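Side-chain contacts in N-isopropylammelide isopropylaminohydrolase (Burkholderia multivorans ATCC 17616, PDB 6NBO), which is a zinc-containing member of the amidohydrolase family, built round a TIM-barrel domain: residues L109-A112 with R113-A117; H137-R140 with V141-T144; M318-R321 with A322-I325; L28-D32 with R33-T37; K70-W73 with G74-W77. All coordinates share one frame; numbering follows the deposited sequence.

Contacts 1, 2, 3 and 5 belong to the amidohydrolase barrel, whereas contact 4 is a partly buried hairpin of the small N-terminal sheet, with exposed charged residues at its turn and on strand 33-38. Contact 3 is the most buried; contacts 1, 2 and 5 have one side in the protein and another nearer solvent. Contact 1 is central: Leu-109 reaches Thr-144 of contact 2, Phe-115 reaches Met-318 of contact 3, and Leu-111 and Ala-114 pack on Thr-71 and Trp-73 of contact 5. In contacts 1 and 3 a leucine methyl lies over a guanidinium; contact 2 adds a peripheral salt bridge, contact 4 a bulged strand pair, and contact 5 a methionine over a histidine ring.

Contact 1 (L109-A112 with R113-A117); sequences LALA and RAFLA
Leu-109 and Arg-113 meet one turn apart on helix 104-117 of the TIM-barrel domain, the branched end of the leucine lying over one face of the guanidinium. CD1 of Leu-109 stands 3.8 Å above the Arg-113 guanidinium plane, displaced toward its rim near NE and CZ, while CD2 of Leu-109 comes within 3.6 Å of NH1 of Arg-113. The contact gives the flat cation an apolar cover. Arg-113 keeps its chain extended from CG to NE, with CG anti to the carbonyl carbon (chi1 -83°), and its aliphatic part runs past the carbonyl oxygen of Leu-109.

Leu-111 and Phe-115 make the second pair of the same i to i+4 kind, this one buried. CG of Leu-111 approaches CE2 of Phe-115 at 3.6 Å and CD1 of Leu-111 reaches the same carbon, so the leucine meets the CD2-CE2 side of the ring. CA of Ala-112 lies at the ring edge.

The helical backbone sets the spacing of both pairs. Arg-113 N donates to Leu-109 O at 2.8 Å, and Phe-115 N to Leu-111 O at 2.8 Å in a nearly straight bond (165°). Farther out, Leu-109 packs on Thr-144 and Thr-147 of helix 136-147, Arg-113 on Leu-401 of the C-terminal strand, and Phe-115 on Thr-120 and Ile-123 of strand 120-128. The oxygen of Leu-111 is touched from two directions, since besides accepting the amide of Phe-115 it lies 3.3 Å from CD2 of the Phe-115 ring.

Contact 2 (H137-R140 with V141-T144); sequences HLHR and VLDT
Two bends in the chain of Arg-140, at chi2 (-66°) and chi3 (73°), curl its guanidinium back beside Asp-143; CG of Asp-143 lies anti to its carbonyl carbon, beside the backbone N, which places the carboxylate against the preceding turn. The two side chains run alongside each other and point the same way, their planes 32° apart. A single carboxylate oxygen does the pairing: OD2 of Asp-143 receives NH1 of Arg-140 at 3.1 Å on its syn side, somewhat out of the carboxylate plane, and NE of Arg-140 adds a weak bond to OD2 of Asp-143 at 3.3 Å. Seen from the arginine, OD2 lies at the guanidinium edge and in its plane, and one guanidinium face is backed by CB of His-139.

On another side of the helix, Leu-138 and Leu-142 pack at a slant, CG of Leu-138 lying 3.8 Å from CD1 of Leu-142. Both touch Ile-156, and Val-141 packs on Ile-156 and Val-127. Helix 136-147 is the crossover between the parallel strands 120-128 and 153-159, a beta-alpha-beta unit of the barrel. OG1 of Thr-144 is hydrogen-bonded to OG of Ser-108 on helix 104-117.

Because Asp-143 is exposed and Arg-140 only partly covered, the salt bridge is probably screened by solvent. The bond from NH1, helped by the weak one from NE, probably restrains the rotation of the guanidinium, and both groups probably stay charged.

Contact 3 (M318-R321 with A322-I325); sequences MLER and AMLI
Arg-321 and Leu-324 carry this contact, the leucine setting its CD1 methyl squarely over the guanidinium. CD1 of Leu-324 stands 3.6 Å above the plane of the Arg-321 guanidinium and over its centre, almost equally near CZ and NH2. The arginine starts with CG anti to the backbone N; the two bends that follow, at chi2 (53°) and chi3 (46°), swing the guanidinium outward beside Leu-324, with its face turned to the CD1 methyl of that residue. Ile-325 closes on the aliphatic part at about a right angle, its CD1 lying 4.2 Å from CG of Arg-321.

CB of Ala-322, the third residue, rests against the previous turn, 3.4 Å from the carbonyl oxygen of Leu-319. The backbone holds these positions with regular bonds, among them Ala-322 N to Met-318 O at 3.0 Å and Ile-325 N to Arg-321 O at 2.9 Å. With one face under a methyl group, the buried cation finds its polar partners elsewhere. NH1 of Arg-321 bonds weakly to O of Thr-279 and NH2 of Arg-321 weakly to OD1 of Asn-303, next in sequence to the zinc ligand Asp-304.

Helix 318-328 is thereby tied to the segments that follow strands 275-278 and 299-301 of the barrel. Glu-320 forms a salt bridge with Arg-382, and at the start of the helix Met-318 and Leu-319 pack on Leu-61 of strand 56-66.

Contact 4 (L28-D32 with R33-T37); sequences LIEGD and RIART
Leu-28 faces Arg-36 and Glu-30 faces Arg-33 in antiparallel hydrogen-bonded pairs, with the non-hydrogen-bonded pair of Ile-29 and Ile-34 between them and a type II' turn from Glu-30 to Arg-33 closing the end. Gly-31 takes the positive phi of that turn (58°). Glu-30 N bonds to Arg-33 O at 3.0 Å, and Arg-33 N returns to Glu-30 O from above the carbonyl plane at 3.2 Å.

At the other end the register slips by one residue. Leu-28 O accepts Ala-35 N at 2.7 Å and, weakly, Arg-36 N at 3.3 Å, so that Ala-35 and Arg-36 together oppose a single residue. This is a classic beta bulge in the hairpin of strands 25-30 and 33-38, the latter an outermost strand of the small sheet that lies beside the barrel.

Beside the bulge, CB of Leu-28 meets CB of Arg-36 at 3.9 Å, and CB of Ala-35 meets CG of Glu-30 at 4.0 Å. Ile-29 and Ile-34 lie together on the face opposite Leu-28, Glu-30, Arg-33 and Arg-36, where Ile-29 also touches Ile-14. At the turn, Asp-32 and Arg-33 lie side by side with their planes 63° apart. OD1 of Asp-32 is in the guanidinium plane at its edge but 3.8 Å from NE of Arg-33, a long salt bridge. The stronger polar partner of Arg-33 is O of Gly-362, which NH1 meets, while NH1 of Arg-36 pairs with Asp-42.

Contact 5 (K70-W73 with G74-W77); sequences KTHW and GMPW. With EDO (1,2-ethanediol), chain I.
His-72 and Met-75 stand at the two ends of a type II beta turn, and the methionine folds back so that its thioether lies over one face of the imidazole. CE of Met-75 is 4.2 Å from the centroid of the His-72 ring, a CH-pi contact 26° off the ring normal. SD of Met-75 lies over the same ring at 4.4 Å from its centroid, which adds a Met-aromatic interaction. The long chain crosses the histidine slantwise; it is extended at chi2 and turned by the bend at chi3 (48°), which drops the methyl onto the ring.

The turn itself is closed by Met-75 N to His-72 O at 2.8 Å, the donor coming from above the carbonyl plane. Gly-74 supplies the positive phi needed in the third position. Overlapping the start of the beta turn, Thr-71 makes an ST turn, its OG1 accepting the amide of Trp-73 at 3.0 Å, while the same OG1 is also bonded to O of Val-306. A water unusually close to ND1 of His-72, a contact uncertain in detail, donates to O of Pro-76.

The loop follows strand 56-66 of the barrel, shortly after the zinc ligands His-65 and His-67. Around His-72 stand the rings of Tyr-78, Tyr-96 and His-102, and Trp-73 rests on Leu-111 and Ala-114. A 1,2-ethanediol, probably from the crystallisation liquor, covers one face of the indole, its C1 3.6 Å above the centre of the Trp-73 ring, and its O1 accepts the N-H of Gly-74 at 2.7 Å.

Contact 1 (L109-A112 with R113-A117)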
# COMPACT_ATOMS: atom_id res chain seq x y z
N LEU A 109 -0.55 -5.81 14.58
CA LEU A 109 -1.80 -6.56 14.53
C LEU A 109 -2.99 -5.64 14.75
O LEU A 109 -3.96 -5.66 13.98
CB LEU A 109 -1.79 -7.68 15.57
CG LEU A 109 -3.03 -8.58 15.62
CD1 LEU A 109 -3.34 -9.17 14.24
CD2 LEU A 109 -2.81 -9.68 16.63
N ALA A 110 -2.92 -4.79 15.78
CA ALA A 110 -3.99 -3.83 16.04
C ALA A 110 -4.23 -2.92 14.83
O ALA A 110 -5.38 -2.70 14.43
CB ALA A 110 -3.65 -3.00 17.28
N LEU A 111 -3.16 -2.39 14.23
CA LEU A 111 -3.36 -1.49 13.09
C LEU A 111 -3.89 -2.24 11.87
O LEU A 111 -4.78 -1.74 11.18
CB LEU A 111 -2.06 -0.75 12.75
CG LEU A 111 -2.12 0.16 11.51
CD1 LEU A 111 -3.29 1.14 11.57
CD2 LEU A 111 -0.79 0.90 11.28
N ALA A 112 -3.34 -3.42 11.58
CA ALA A 112 -3.86 -4.19 10.45
C ALA A 112 -5.32 -4.57 10.66
O ALA A 112 -6.11 -4.58 9.71
CB ALA A 112 -3.01 -5.44 10.22
N ARG A 113 -5.70 -4.87 11.90
CA ARG A 113 -7.10 -5.14 12.17
C ARG A 113 -7.96 -3.90 11.99
O ARG A 113 -9.11 -3.99 11.53
CB ARG A 113 -7.26 -5.75 13.57
CG ARG A 113 -7.00 -7.25 13.55
CD ARG A 113 -7.13 -7.92 14.91
NE ARG A 113 -7.19 -9.37 14.75
CZ ARG A 113 -6.85 -10.24 15.68
NH1 ARG A 113 -6.41 -9.81 16.86
NH2 ARG A 113 -6.94 -11.54 15.44
N ALA A 114 -7.43 -2.72 12.33
CA ALA A 114 -8.17 -1.48 12.07
C ALA A 114 -8.30 -1.23 10.57
O ALA A 114 -9.35 -0.75 10.10
CB ALA A 114 -7.48 -0.29 12.74
N PHE A 115 -7.25 -1.52 9.80
CA PHE A 115 -7.36 -1.47 8.35
C PHE A 115 -8.51 -2.36 7.87
O PHE A 115 -9.38 -1.92 7.11
CB PHE A 115 -6.04 -1.92 7.72
CG PHE A 115 -5.05 -0.78 7.47
CD1 PHE A 115 -5.28 0.15 6.47
CD2 PHE A 115 -3.89 -0.67 8.22
CE1 PHE A 115 -4.38 1.18 6.21
CE2 PHE A 115 -2.96 0.36 7.97
CZ PHE A 115 -3.22 1.29 6.97
N LEU A 116 -8.53 -3.61 8.32
CA LEU A 116 -9.59 -4.55 7.93
C LEU A 116 -10.97 -4.01 8.29
O LEU A 116 -11.89 -4.03 7.45
CB LEU A 116 -9.36 -5.91 8.58
CG LEU A 116 -10.34 -7.02 8.17
CD1 LEU A 116 -10.31 -7.25 6.64
CD2 LEU A 116 -10.02 -8.30 8.91
N ALA A 117 -11.14 -3.50 9.51
CA ALA A 117 -12.45 -3.00 9.92
C ALA A 117 -12.91 -1.83 9.05
O ALA A 117 -14.12 -1.62 8.88
CB ALA A 117 -12.42 -2.57 11.39

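Contact 2 (H137-R140 with V141-T144)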
# COMPACT_ATOMS: atom_id res chain seq x y z
N HIS A 137 11.87 -7.12 14.04
CA HIS A 137 10.65 -6.48 13.54
C HIS A 137 9.99 -7.34 12.47
O HIS A 137 8.76 -7.47 12.43
CB HIS A 137 10.95 -5.09 12.97
CG HIS A 137 11.69 -4.19 13.91
ND1 HIS A 137 11.27 -3.93 15.20
CD2 HIS A 137 12.84 -3.49 13.74
CE1 HIS A 137 12.12 -3.11 15.78
NE2 HIS A 137 13.08 -2.82 14.92
N LEU A 138 10.79 -7.92 11.57
CA LEU A 138 10.25 -8.82 10.56
C LEU A 138 9.48 -9.97 11.20
O LEU A 138 8.35 -10.28 10.80
CB LEU A 138 11.38 -9.35 9.68
CG LEU A 138 10.91 -10.35 8.63
CD1 LEU A 138 9.91 -9.67 7.68
CD2 LEU A 138 12.11 -10.92 7.86
N HIS A 139 10.08 -10.64 12.19
CA HIS A 139 9.41 -11.77 12.83
C HIS A 139 8.08 -11.36 13.45
O HIS A 139 7.11 -12.12 13.40
CB HIS A 139 10.32 -12.41 13.88
CG HIS A 139 11.47 -13.19 13.30
ND1 HIS A 139 11.32 -14.05 12.24
CD2 HIS A 139 12.78 -13.23 13.64
CE1 HIS A 139 12.49 -14.59 11.93
NE2 HIS A 139 13.39 -14.11 12.77
N ARG A 140 8.02 -10.16 14.05
CA ARG A 140 6.76 -9.72 14.65
C ARG A 140 5.69 -9.48 13.59
O ARG A 140 4.52 -9.85 13.77
CB ARG A 140 6.97 -8.46 15.48
CG ARG A 140 7.96 -8.62 16.66
CD ARG A 140 7.46 -9.57 17.74
NE ARG A 140 7.52 -10.98 17.34
CZ ARG A 140 8.58 -11.77 17.49
NH1 ARG A 140 8.51 -13.04 17.08
NH2 ARG A 140 9.69 -11.31 18.03
N VAL A 141 6.06 -8.86 12.47
CA VAL A 141 5.08 -8.64 11.40
C VAL A 141 4.71 -9.96 10.74
O VAL A 141 3.55 -10.16 10.35
CB VAL A 141 5.62 -7.61 10.39
CG1 VAL A 141 4.65 -7.45 9.22
CG2 VAL A 141 5.85 -6.27 11.10
N LEU A 142 5.66 -10.90 10.61
CA LEU A 142 5.30 -12.22 10.09
C LEU A 142 4.29 -12.92 10.98
O LEU A 142 3.39 -13.61 10.49
CB LEU A 142 6.55 -13.09 9.91
CG LEU A 142 7.52 -12.68 8.80
CD1 LEU A 142 8.82 -13.45 8.94
CD2 LEU A 142 6.92 -12.91 7.41
N ASP A 143 4.43 -12.79 12.31
CA ASP A 143 3.42 -13.32 13.23
C ASP A 143 2.06 -12.70 12.95
O ASP A 143 1.04 -13.40 12.89
CB ASP A 143 3.80 -13.04 14.69
CG ASP A 143 5.00 -13.84 15.17
OD1 ASP A 143 5.37 -14.85 14.54
OD2 ASP A 143 5.56 -13.45 16.22
N THR A 144 2.03 -11.37 12.82
CA THR A 144 0.78 -10.69 12.52
C THR A 144 0.18 -11.19 11.22
O THR A 144 -1.03 -11.46 11.14
CB THR A 144 1.01 -9.18 12.45
OG1 THR A 144 1.19 -8.67 13.78
CG2 THR A 144 -0.17 -8.48 11.79

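Contact 3 (M318-R321 with A322-I325)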
# COMPACT_ATOMS: atom_id res chain seq x y z
N MET A 318 -8.54 3.92 4.06
CA MET A 318 -7.92 4.25 2.78
C MET A 318 -8.78 5.18 1.94
O MET A 318 -8.26 5.81 1.02
CB MET A 318 -7.59 2.99 1.98
CG MET A 318 -6.44 2.16 2.57
SD MET A 318 -4.98 3.14 2.97
CE MET A 318 -4.47 3.65 1.32
N LEU A 319 -10.08 5.28 2.23
CA LEU A 319 -10.87 6.31 1.57
C LEU A 319 -10.36 7.69 1.96
O LEU A 319 -10.33 8.61 1.14
CB LEU A 319 -12.36 6.17 1.91
CG LEU A 319 -13.10 4.96 1.32
CD1 LEU A 319 -14.61 5.05 1.60
CD2 LEU A 319 -12.81 4.86 -0.19
N GLU A 320 -9.95 7.85 3.23
CA GLU A 320 -9.39 9.13 3.64
C GLU A 320 -8.08 9.42 2.92
O GLU A 320 -7.79 10.57 2.57
CB GLU A 320 -9.18 9.16 5.15
CG GLU A 320 -8.68 10.51 5.65
CD GLU A 320 -8.92 10.67 7.13
OE1 GLU A 320 -7.96 10.51 7.90
OE2 GLU A 320 -10.08 10.92 7.51
N ARG A 321 -7.26 8.39 2.70
CA ARG A 321 -6.02 8.62 1.96
C ARG A 321 -6.31 9.02 0.52
O ARG A 321 -5.64 9.90 -0.04
CB ARG A 321 -5.13 7.37 2.01
CG ARG A 321 -3.75 7.56 1.37
CD ARG A 321 -3.01 8.76 1.92
NE ARG A 321 -3.05 8.85 3.38
CZ ARG A 321 -2.33 9.73 4.09
NH1 ARG A 321 -1.50 10.56 3.47
NH2 ARG A 321 -2.44 9.76 5.41
N ALA A 322 -7.33 8.41 -0.08
CA ALA A 322 -7.74 8.82 -1.42
C ALA A 322 -8.16 10.28 -1.42
O ALA A 322 -7.79 11.05 -2.32
CB ALA A 322 -8.89 7.94 -1.91
N MET A 323 -8.94 10.69 -0.41
CA MET A 323 -9.32 12.09 -0.28
C MET A 323 -8.09 12.99 -0.19
O MET A 323 -8.05 14.06 -0.81
CB MET A 323 -10.21 12.29 0.95
CG MET A 323 -10.78 13.70 1.06
SD MET A 323 -11.49 14.02 2.68
CE MET A 323 -10.00 14.16 3.67
N LEU A 324 -7.09 12.58 0.59
CA LEU A 324 -5.92 13.46 0.76
C LEU A 324 -5.10 13.53 -0.53
O LEU A 324 -4.56 14.59 -0.87
CB LEU A 324 -5.07 12.97 1.92
CG LEU A 324 -5.70 13.10 3.31
CD1 LEU A 324 -4.81 12.39 4.32
CD2 LEU A 324 -5.86 14.56 3.68
N ILE A 325 -5.00 12.42 -1.25
CA ILE A 325 -4.34 12.43 -2.56
C ILE A 325 -5.07 13.40 -3.50
O ILE A 325 -4.44 14.22 -4.18
CB ILE A 325 -4.28 11.00 -3.13
CG1 ILE A 325 -3.30 10.16 -2.30
CG2 ILE A 325 -3.87 11.01 -4.60
CD1 ILE A 325 -3.33 8.67 -2.62

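Contact 4 (L28-D32 with R33-T37)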
# COMPACT_ATOMS: atom_id res chain seq x y z
N LEU A 28 -23.08 -12.61 -5.96
CA LEU A 28 -23.08 -13.94 -5.37
C LEU A 28 -21.65 -14.37 -5.09
O LEU A 28 -20.80 -14.35 -5.98
CB LEU A 28 -23.75 -14.96 -6.31
CG LEU A 28 -23.77 -16.40 -5.79
CD1 LEU A 28 -24.59 -16.52 -4.50
CD2 LEU A 28 -24.29 -17.38 -6.85
N ILE A 29 -21.40 -14.79 -3.85
CA ILE A 29 -20.08 -15.21 -3.40
C ILE A 29 -20.16 -16.68 -3.06
O ILE A 29 -21.11 -17.12 -2.40
CB ILE A 29 -19.62 -14.38 -2.19
CG1 ILE A 29 -19.30 -12.96 -2.62
CG2 ILE A 29 -18.43 -15.05 -1.49
CD1 ILE A 29 -19.36 -11.96 -1.47
N GLU A 30 -19.18 -17.46 -3.51
CA GLU A 30 -19.06 -18.84 -3.06
C GLU A 30 -17.61 -19.13 -2.71
O GLU A 30 -16.71 -18.79 -3.48
CB GLU A 30 -19.59 -19.83 -4.11
CG GLU A 30 -21.07 -19.60 -4.39
CD GLU A 30 -21.68 -20.60 -5.33
OE1 GLU A 30 -20.93 -21.41 -5.92
OE2 GLU A 30 -22.93 -20.60 -5.45
N GLY A 31 -17.39 -19.78 -1.57
CA GLY A 31 -16.02 -19.96 -1.11
C GLY A 31 -15.37 -18.59 -0.95
O GLY A 31 -15.97 -17.65 -0.42
N ASP A 32 -14.13 -18.43 -1.43
CA ASP A 32 -13.47 -17.14 -1.28
C ASP A 32 -13.51 -16.30 -2.56
O ASP A 32 -12.73 -15.35 -2.69
CB ASP A 32 -12.02 -17.32 -0.81
CG ASP A 32 -11.15 -18.03 -1.82
OD1 ASP A 32 -11.68 -18.60 -2.79
OD2 ASP A 32 -9.92 -18.03 -1.65
N ARG A 33 -14.40 -16.62 -3.50
CA ARG A 33 -14.44 -15.94 -4.79
C ARG A 33 -15.82 -15.38 -5.09
O ARG A 33 -16.84 -15.88 -4.60
CB ARG A 33 -14.06 -16.89 -5.94
CG ARG A 33 -12.74 -17.59 -5.75
CD ARG A 33 -11.62 -16.81 -6.36
NE ARG A 33 -10.34 -17.49 -6.16
CZ ARG A 33 -9.32 -17.42 -7.01
NH1 ARG A 33 -9.43 -16.72 -8.13
NH2 ARG A 33 -8.20 -18.07 -6.74
N ILE A 34 -15.85 -14.37 -5.94
CA ILE A 34 -17.11 -13.91 -6.51
C ILE A 34 -17.54 -14.90 -7.58
O ILE A 34 -16.77 -15.22 -8.49
CB ILE A 34 -16.96 -12.49 -7.07
CG1 ILE A 34 -16.62 -11.54 -5.92
CG2 ILE A 34 -18.23 -12.08 -7.79
CD1 ILE A 34 -16.69 -10.10 -6.28
N ALA A 35 -18.76 -15.41 -7.45
CA ALA A 35 -19.24 -16.44 -8.37
C ALA A 35 -20.06 -15.87 -9.52
O ALA A 35 -19.98 -16.36 -10.65
CB ALA A 35 -20.08 -17.47 -7.61
N ARG A 36 -20.85 -14.84 -9.25
CA ARG A 36 -21.82 -14.33 -10.19
C ARG A 36 -22.14 -12.89 -9.81
O ARG A 36 -22.21 -12.57 -8.63
CB ARG A 36 -23.09 -15.19 -10.17
CG ARG A 36 -23.66 -15.53 -11.50
CD ARG A 36 -25.02 -16.24 -11.34
NE ARG A 36 -25.86 -15.95 -12.50
CZ ARG A 36 -27.16 -16.18 -12.56
NH1 ARG A 36 -27.79 -16.74 -11.54
NH2 ARG A 36 -27.83 -15.87 -13.67
N THR A 37 -22.31 -12.03 -10.82
CA THR A 37 -22.82 -10.68 -10.60
C THR A 37 -23.91 -10.40 -11.62
O THR A 37 -23.86 -10.87 -12.76
CB THR A 37 -21.73 -9.60 -10.74
OG1 THR A 37 -21.15 -9.70 -12.06
CG2 THR A 37 -20.65 -9.80 -9.70

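Contact 5 (K70-W73 with G74-W77)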
# COMPACT_ATOMS: atom_id res chain seq x y z
N LYS A 70 6.19 0.10 12.87
CA LYS A 70 6.54 1.32 13.59
C LYS A 70 5.38 1.92 14.37
O LYS A 70 5.61 2.78 15.23
CB LYS A 70 7.02 2.41 12.62
CG LYS A 70 8.30 2.17 11.82
CD LYS A 70 8.49 3.38 10.88
CE LYS A 70 9.58 3.18 9.83
NZ LYS A 70 10.96 3.24 10.39
N THR A 71 4.15 1.54 14.04
CA THR A 71 2.96 2.25 14.51
C THR A 71 2.79 2.13 16.01
O THR A 71 3.14 1.12 16.62
CB THR A 71 1.70 1.73 13.82
OG1 THR A 71 0.58 2.54 14.19
CG2 THR A 71 1.42 0.27 14.21
N HIS A 72 2.25 3.20 16.61
CA HIS A 72 1.80 3.17 17.99
C HIS A 72 0.28 3.02 18.09
O HIS A 72 -0.31 3.34 19.13
CB HIS A 72 2.25 4.43 18.73
CG HIS A 72 3.74 4.51 18.91
ND1 HIS A 72 4.32 5.13 20.00
CD2 HIS A 72 4.76 4.04 18.15
CE1 HIS A 72 5.64 5.05 19.90
NE2 HIS A 72 5.93 4.39 18.78
N TRP A 73 -0.35 2.54 17.03
CA TRP A 73 -1.79 2.28 17.05
C TRP A 73 -2.13 1.40 18.25
O TRP A 73 -1.45 0.40 18.51
CB TRP A 73 -2.23 1.61 15.75
CG TRP A 73 -3.71 1.70 15.55
CD1 TRP A 73 -4.66 0.77 15.90
CD2 TRP A 73 -4.43 2.81 14.99
NE1 TRP A 73 -5.92 1.23 15.57
CE2 TRP A 73 -5.80 2.48 15.01
CE3 TRP A 73 -4.04 4.05 14.46
CZ2 TRP A 73 -6.78 3.35 14.53
CZ3 TRP A 73 -5.02 4.91 13.99
CH2 TRP A 73 -6.37 4.55 14.02
N GLY A 74 -3.16 1.79 19.00
CA GLY A 74 -3.54 1.06 20.18
C GLY A 74 -2.71 1.33 21.41
O GLY A 74 -3.03 0.81 22.49
N MET A 75 -1.66 2.12 21.30
CA MET A 75 -0.82 2.48 22.43
C MET A 75 -1.18 3.87 22.92
O MET A 75 -1.89 4.62 22.25
CB MET A 75 0.65 2.43 22.02
CG MET A 75 1.13 1.06 21.53
SD MET A 75 2.83 1.17 20.92
CE MET A 75 3.64 2.06 22.24
N PRO A 76 -0.72 4.25 24.11
CA PRO A 76 -0.88 5.64 24.56
C PRO A 76 -0.28 6.60 23.53
O PRO A 76 0.61 6.24 22.77
CB PRO A 76 -0.12 5.69 25.88
CG PRO A 76 -0.19 4.29 26.40
CD PRO A 76 -0.15 3.40 25.18
N TRP A 77 -0.80 7.83 23.52
CA TRP A 77 -0.34 8.83 22.56
C TRP A 77 1.17 9.00 22.66
O TRP A 77 1.72 9.12 23.76
CB TRP A 77 -1.04 10.17 22.82
CG TRP A 77 -0.60 11.22 21.84
CD1 TRP A 77 0.25 12.27 22.08
CD2 TRP A 77 -0.93 11.27 20.46
NE1 TRP A 77 0.44 12.98 20.91
CE2 TRP A 77 -0.27 12.39 19.91
CE3 TRP A 77 -1.74 10.49 19.63
CZ2 TRP A 77 -0.40 12.75 18.57
CZ3 TRP A 77 -1.85 10.84 18.30
CH2 TRP A 77 -1.19 11.95 17.78
C1 EDO I . -5.74 4.43 18.08
O1 EDO I . -4.51 4.10 18.74
C2 EDO I . -6.79 3.37 18.37
O2 EDO I . -6.86 3.15 19.78
O HOH W 1 3.32 5.62 22.27
O HOH W 2 -0.89 6.17 19.68